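Local coordinates for protein polymerase X (Deinococcus radiodurans, PDB 2W9M) that probably extends DNA as a family X DNA polymerase and carries, besides its polymerase region, a zinc-binding polymerase and histidinol phosphatase (PHP) domain, at residues His15-Thr20 with Ala71-Phe76; Arg437-Leu442 with Asp473-Ala478. All coordinates share one frame; numbering follows the deposited sequence.

Contact 1: His15-Thr20 with Ala71-Phe76; sequences HALERT and AELSDF
Leu-17 of helix 10-26 and Leu-73 of helix 67-79 meet through one methyl each, CD1 of Leu-17 lying 4.2 Å from CD2 of Leu-73. The two side chains cross at about a right angle, and these two methyls are the atoms that meet. Both leucines have CG anti to the carbonyl carbon (chi1 -69° in Leu-17, -73° in Leu-73), a torsion that swings each isobutyl group from the flank of its helix towards the other helix. One turn further along helix 67-79, Phe-76 brings CE2 to 3.8 Å from CB of Ala-16, the methyl approaching the ring obliquely. The phenyl group, with CG anti to the backbone N (chi1 -175°), reaches across to this methyl.

The helices themselves stay apart, with CA of Leu-17 and CA of Leu-73 separated by 9.0 Å. Other parts of the region complete the packing: Leu-44 of helix 34-45 touches both leucines, and Phe-82 meets the Phe-76 ring while also touching Ala-16 and Leu-17. Close by, Thr-20 turns its hydroxyl back on its own helix, OG1 donating to O of Ala-16 at 2.7 Å, so this carbonyl is gripped by Thr-20 N and OG1 from opposite faces of its plane. Both segments belong to the N-terminal helix-hairpin-helix family region. All four side chains that touch are hydrophobic and buried, which implies that the two helices are joined here by apolar packing within a small helical core.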
loop_
_atom_site.group_PDB
_atom_site.type_symbol
_atom_site.label_atom_id
_atom_site.label_comp_id
_atom_site.label_asym_id
_atom_site.label_seq_id
_atom_site.Cartn_x
_atom_site.Cartn_y
_atom_site.Cartn_z
ATOM N N HIS A 15 23.516 -14.491 -15.840
ATOM C CA HIS A 15 22.067 -14.429 -15.668
ATOM C C HIS A 15 21.637 -13.212 -14.848
ATOM O O HIS A 15 20.656 -12.545 -15.174
ATOM C CB HIS A 15 21.551 -15.708 -15.008
ATOM C CG HIS A 15 20.139 -16.041 -15.368
ATOM N ND1 HIS A 15 19.139 -15.093 -15.415
ATOM C CD2 HIS A 15 19.557 -17.218 -15.697
ATOM C CE1 HIS A 15 18.004 -15.671 -15.762
ATOM N NE2 HIS A 15 18.229 -16.960 -15.936
ATOM N N ALA A 16 22.369 -12.936 -13.775
ATOM C CA ALA A 16 22.111 -11.754 -12.960
ATOM C C ALA A 16 22.323 -10.487 -13.779
ATOM O O ALA A 16 21.521 -9.558 -13.712
ATOM C CB ALA A 16 23.003 -11.748 -11.728
ATOM N N LEU A 17 23.404 -10.455 -14.554
ATOM C CA LEU A 17 23.686 -9.318 -15.430
ATOM C C LEU A 17 22.580 -9.139 -16.460
ATOM O O LEU A 17 22.202 -8.016 -16.781
ATOM C CB LEU A 17 25.036 -9.489 -16.135
ATOM C CG LEU A 17 26.286 -9.386 -15.255
ATOM C CD1 LEU A 17 27.545 -9.714 -16.043
ATOM C CD2 LEU A 17 26.387 -8.005 -14.630
ATOM N N GLU A 18 22.063 -10.255 -16.968
ATOM C CA GLU A 18 20.978 -10.234 -17.945
ATOM C C GLU A 18 19.627 -9.892 -17.321
ATOM O O GLU A 18 18.724 -9.416 -18.008
ATOM C CB GLU A 18 20.888 -11.573 -18.680
ATOM C CG GLU A 18 21.821 -11.687 -19.877
ATOM C CD GLU A 18 22.042 -13.124 -20.324
ATOM O OE1 GLU A 18 22.117 -14.019 -19.452
ATOM O OE2 GLU A 18 22.152 -13.356 -21.549
ATOM N N ARG A 19 19.488 -10.139 -16.021
ATOM C CA ARG A 19 18.237 -9.844 -15.331
ATOM C C ARG A 19 18.166 -8.375 -14.916
ATOM O O ARG A 19 17.078 -7.832 -14.723
ATOM C CB ARG A 19 18.052 -10.754 -14.113
ATOM C CG ARG A 19 16.631 -10.756 -13.554
ATOM C CD ARG A 19 16.461 -11.763 -12.425
ATOM N NE ARG A 19 16.772 -13.132 -12.838
ATOM C CZ ARG A 19 17.820 -13.830 -12.404
ATOM N NH1 ARG A 19 18.666 -13.295 -11.532
ATOM N NH2 ARG A 19 18.017 -15.068 -12.838
ATOM N N THR A 20 19.330 -7.739 -14.789
ATOM C CA THR A 20 19.415 -6.326 -14.423
ATOM C C THR A 20 19.082 -5.409 -15.599
ATOM O O THR A 20 18.483 -4.347 -15.421
ATOM C CB THR A 20 20.816 -5.956 -13.897
ATOM O OG1 THR A 20 21.265 -6.950 -12.967
ATOM C CG2 THR A 20 20.786 -4.593 -13.215
ATOM N N ALA A 71 33.418 -4.642 -10.193
ATOM C CA ALA A 71 33.395 -4.590 -8.735
ATOM C C ALA A 71 32.252 -5.408 -8.141
ATOM O O ALA A 71 32.452 -6.168 -7.193
ATOM C CB ALA A 71 33.324 -3.147 -8.259
ATOM N N GLU A 72 31.057 -5.246 -8.703
ATOM C CA GLU A 72 29.866 -5.927 -8.201
ATOM C C GLU A 72 29.978 -7.440 -8.338
ATOM O O GLU A 72 29.574 -8.181 -7.441
ATOM C CB GLU A 72 28.622 -5.436 -8.943
ATOM C CG GLU A 72 28.414 -3.933 -8.879
ATOM C CD GLU A 72 27.666 -3.399 -10.088
ATOM O OE1 GLU A 72 27.472 -4.167 -11.056
ATOM O OE2 GLU A 72 27.281 -2.211 -10.074
ATOM N N LEU A 73 30.520 -7.894 -9.465
ATOM C CA LEU A 73 30.679 -9.323 -9.713
ATOM C C LEU A 73 31.554 -9.972 -8.645
ATOM O O LEU A 73 31.185 -10.992 -8.063
ATOM C CB LEU A 73 31.251 -9.578 -11.110
ATOM C CG LEU A 73 30.295 -9.355 -12.286
ATOM C CD1 LEU A 73 30.995 -9.601 -13.618
ATOM C CD2 LEU A 73 29.055 -10.233 -12.160
ATOM N N SER A 74 32.712 -9.375 -8.386
ATOM C CA SER A 74 33.580 -9.861 -7.322
ATOM C C SER A 74 32.813 -9.968 -6.008
ATOM O O SER A 74 32.969 -10.941 -5.268
ATOM C CB SER A 74 34.817 -8.968 -7.172
ATOM O OG SER A 74 34.571 -7.660 -7.662
ATOM N N ASP A 75 31.974 -8.974 -5.727
ATOM C CA ASP A 75 31.134 -8.998 -4.531
ATOM C C ASP A 75 30.046 -10.059 -4.629
ATOM O O ASP A 75 29.618 -10.613 -3.616
ATOM C CB ASP A 75 30.509 -7.625 -4.261
ATOM C CG ASP A 75 31.167 -6.905 -3.097
ATOM O OD1 ASP A 75 31.872 -7.574 -2.311
ATOM O OD2 ASP A 75 30.972 -5.678 -2.963
ATOM N N PHE A 76 29.595 -10.336 -5.848
ATOM C CA PHE A 76 28.600 -11.377 -6.064
ATOM C C PHE A 76 29.249 -12.741 -5.842
ATOM O O PHE A 76 28.660 -13.631 -5.223
ATOM C CB PHE A 76 27.982 -11.262 -7.461
ATOM C CG PHE A 76 26.868 -12.238 -7.717
ATOM C CD1 PHE A 76 26.229 -12.876 -6.667
ATOM C CD2 PHE A 76 26.441 -12.498 -9.008
ATOM C CE1 PHE A 76 25.202 -13.772 -6.899
ATOM C CE2 PHE A 76 25.415 -13.390 -9.248
ATOM C CZ PHE A 76 24.794 -14.027 -8.192
#

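Contact 2: Arg437-Leu442 with Asp473-Ala478; sequences RQTERL and DAVLGA
Val-475 of helix 472-482 straddles the CB of Leu-442 on helix 435-446, its CG1 and CG2 each lying 4.0 Å from that atom. The valine holds CG1 anti to the backbone N (chi1 177°), a setting that presents both branches to the leucine. CG2 also comes within 4.2 Å of the backbone O of Thr-439, one turn earlier, so the valine packs against main chain as well as side chain. Beside it, the methyl CG2 of Thr-439 rests 3.9 Å from CB of Ala-474.

While CG2 of the threonine faces Ala-474, OG1 is hydrogen-bonded to Asp-471 N, just before helix 472-482, and to Ala-435 O in its own helix. The link to Asp-471 adds a polar tie between the two helical regions. Further out, Arg-441 NH1 donates to Gln-438 OE1 at 2.7 Å, with an N-H...O angle of 159°, meeting a lone pair of OE1 in the plane of the amide carbonyl. The same guanidinium bonds to the backbone oxygens of Ile-404, Leu-405 and Ser-429, which pins helix 435-446 to the chain following strands 396-403 and 422-426.

The segments run almost parallel, 11° apart, with axes 9.2 Å from each other, as successive helices do on the outside of the distorted (beta/alpha)7 barrel of PHP domains, here those that follow strands 422-426 and 453-454. Leu-442 lies about 8 Å, side chain to side chain, from the zinc ligand His-456. Aliphatic carbons make most of the contact, which implies that these outer helices are joined by apolar packing, with polar bonds of Thr-439 and Arg-441 around it.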
loop_
_atom_site.group_PDB
_atom_site.type_symbol
_atom_site.label_atom_id
_atom_site.label_comp_id
_atom_site.label_asym_id
_atom_site.label_seq_id
_atom_site.Cartn_x
_atom_site.Cartn_y
_atom_site.Cartn_z
ATOM N N ARG A 437 22.750 3.669 13.399
ATOM C CA ARG A 437 23.102 4.415 12.195
ATOM C C ARG A 437 21.862 4.806 11.391
ATOM O O ARG A 437 21.788 5.904 10.838
ATOM C CB ARG A 437 24.076 3.612 11.331
ATOM C CG ARG A 437 25.515 4.101 11.411
ATOM C CD ARG A 437 25.813 5.085 10.285
ATOM N NE ARG A 437 26.507 4.443 9.169
ATOM C CZ ARG A 437 26.395 4.818 7.897
ATOM N NH1 ARG A 437 25.595 5.826 7.571
ATOM N NH2 ARG A 437 27.072 4.177 6.949
ATOM N N GLN A 438 20.889 3.902 11.339
ATOM C CA GLN A 438 19.664 4.124 10.584
ATOM C C GLN A 438 18.817 5.218 11.228
ATOM O O GLN A 438 18.253 6.070 10.539
ATOM C CB GLN A 438 18.858 2.827 10.493
ATOM C CG GLN A 438 17.724 2.872 9.481
ATOM C CD GLN A 438 18.207 2.671 8.059
ATOM O OE1 GLN A 438 18.383 3.630 7.310
ATOM N NE2 GLN A 438 18.434 1.417 7.683
ATOM N N THR A 439 18.726 5.184 12.553
ATOM C CA THR A 439 17.983 6.192 13.296
ATOM C C THR A 439 18.574 7.587 13.090
ATOM O O THR A 439 17.844 8.546 12.831
ATOM C CB THR A 439 17.955 5.868 14.801
ATOM O OG1 THR A 439 17.257 4.635 15.007
ATOM C CG2 THR A 439 17.254 6.976 15.575
ATOM N N GLU A 440 19.896 7.695 13.210
ATOM C CA GLU A 440 20.582 8.969 13.013
ATOM C C GLU A 440 20.333 9.496 11.603
ATOM O O GLU A 440 20.151 10.693 11.397
ATOM C CB GLU A 440 22.085 8.808 13.259
ATOM C CG GLU A 440 22.882 10.099 13.160
ATOM C CD GLU A 440 24.378 9.881 13.343
ATOM O OE1 GLU A 440 25.164 10.478 12.574
ATOM O OE2 GLU A 440 24.768 9.111 14.249
ATOM N N ARG A 441 20.317 8.579 10.640
ATOM C CA ARG A 441 20.075 8.907 9.241
ATOM C C ARG A 441 18.727 9.599 9.044
ATOM O O ARG A 441 18.644 10.655 8.417
ATOM C CB ARG A 441 20.135 7.627 8.406
ATOM C CG ARG A 441 19.668 7.755 6.965
ATOM C CD ARG A 441 19.519 6.366 6.356
ATOM N NE ARG A 441 19.587 6.357 4.898
ATOM C CZ ARG A 441 19.373 5.275 4.156
ATOM N NH1 ARG A 441 19.073 4.124 4.740
ATOM N NH2 ARG A 441 19.457 5.337 2.833
ATOM N N LEU A 442 17.675 9.004 9.592
ATOM C CA LEU A 442 16.325 9.526 9.413
ATOM C C LEU A 442 16.052 10.786 10.239
ATOM O O LEU A 442 15.333 11.682 9.787
ATOM C CB LEU A 442 15.288 8.433 9.700
ATOM C CG LEU A 442 15.038 7.514 8.499
ATOM C CD1 LEU A 442 14.884 6.071 8.909
ATOM C CD2 LEU A 442 13.825 7.985 7.718
ATOM N N ASP A 473 10.384 5.784 17.603
ATOM C CA ASP A 473 10.017 6.858 18.530
ATOM C C ASP A 473 10.984 8.040 18.487
ATOM O O ASP A 473 10.565 9.196 18.558
ATOM C CB ASP A 473 9.883 6.330 19.962
ATOM C CG ASP A 473 8.539 5.658 20.214
ATOM O OD1 ASP A 473 8.255 5.298 21.381
ATOM O OD2 ASP A 473 7.763 5.496 19.246
ATOM N N ALA A 474 12.277 7.749 18.377
ATOM C CA ALA A 474 13.277 8.799 18.226
ATOM C C ALA A 474 13.036 9.584 16.939
ATOM O O ALA A 474 13.055 10.819 16.941
ATOM C CB ALA A 474 14.674 8.204 18.228
ATOM N N VAL A 475 12.805 8.863 15.843
ATOM C CA VAL A 475 12.586 9.498 14.545
ATOM C C VAL A 475 11.324 10.354 14.552
ATOM O O VAL A 475 11.345 11.502 14.106
ATOM C CB VAL A 475 12.492 8.469 13.403
ATOM C CG1 VAL A 475 12.182 9.172 12.093
ATOM C CG2 VAL A 475 13.786 7.685 13.290
ATOM N N LEU A 476 10.232 9.794 15.065
ATOM C CA LEU A 476 8.969 10.518 15.151
ATOM C C LEU A 476 9.101 11.763 16.024
ATOM O O LEU A 476 8.503 12.799 15.735
ATOM C CB LEU A 476 7.854 9.608 15.673
ATOM C CG LEU A 476 7.421 8.474 14.746
ATOM C CD1 LEU A 476 6.182 7.775 15.284
ATOM C CD2 LEU A 476 7.163 9.005 13.348
ATOM N N GLY A 477 9.886 11.658 17.090
ATOM C CA GLY A 477 10.165 12.798 17.945
ATOM C C GLY A 477 10.838 13.902 17.150
ATOM O O GLY A 477 10.507 15.080 17.297
ATOM N N ALA A 478 11.779 13.514 16.294
ATOM C CA ALA A 478 12.468 14.465 15.432
ATOM C C ALA A 478 11.503 15.120 14.443
ATOM O O ALA A 478 11.677 16.280 14.069
ATOM C CB ALA A 478 13.607 13.793 14.708
#

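From the N terminus, contact 1 closes first: helix 10-26 is met again by helix 67-79, enclosing helix 34-45 between them in sequence. The chain then passes through the rest of the polymerase region before reaching the parallel strands of the PHP barrel. There contact 2 closes a shorter loop, from helix 435-446 to helix 472-482, with strand 453-454 and the zinc ligand His-456 in between. The two loops follow in series, neither nesting nor crossing. Their centres are 33 Å apart and their nearest atoms about 15 Å, without touching: contact 1 joins two helices of the N-terminal helix-hairpin-helix region, contact 2 two neighbouring outer helices of the barrel.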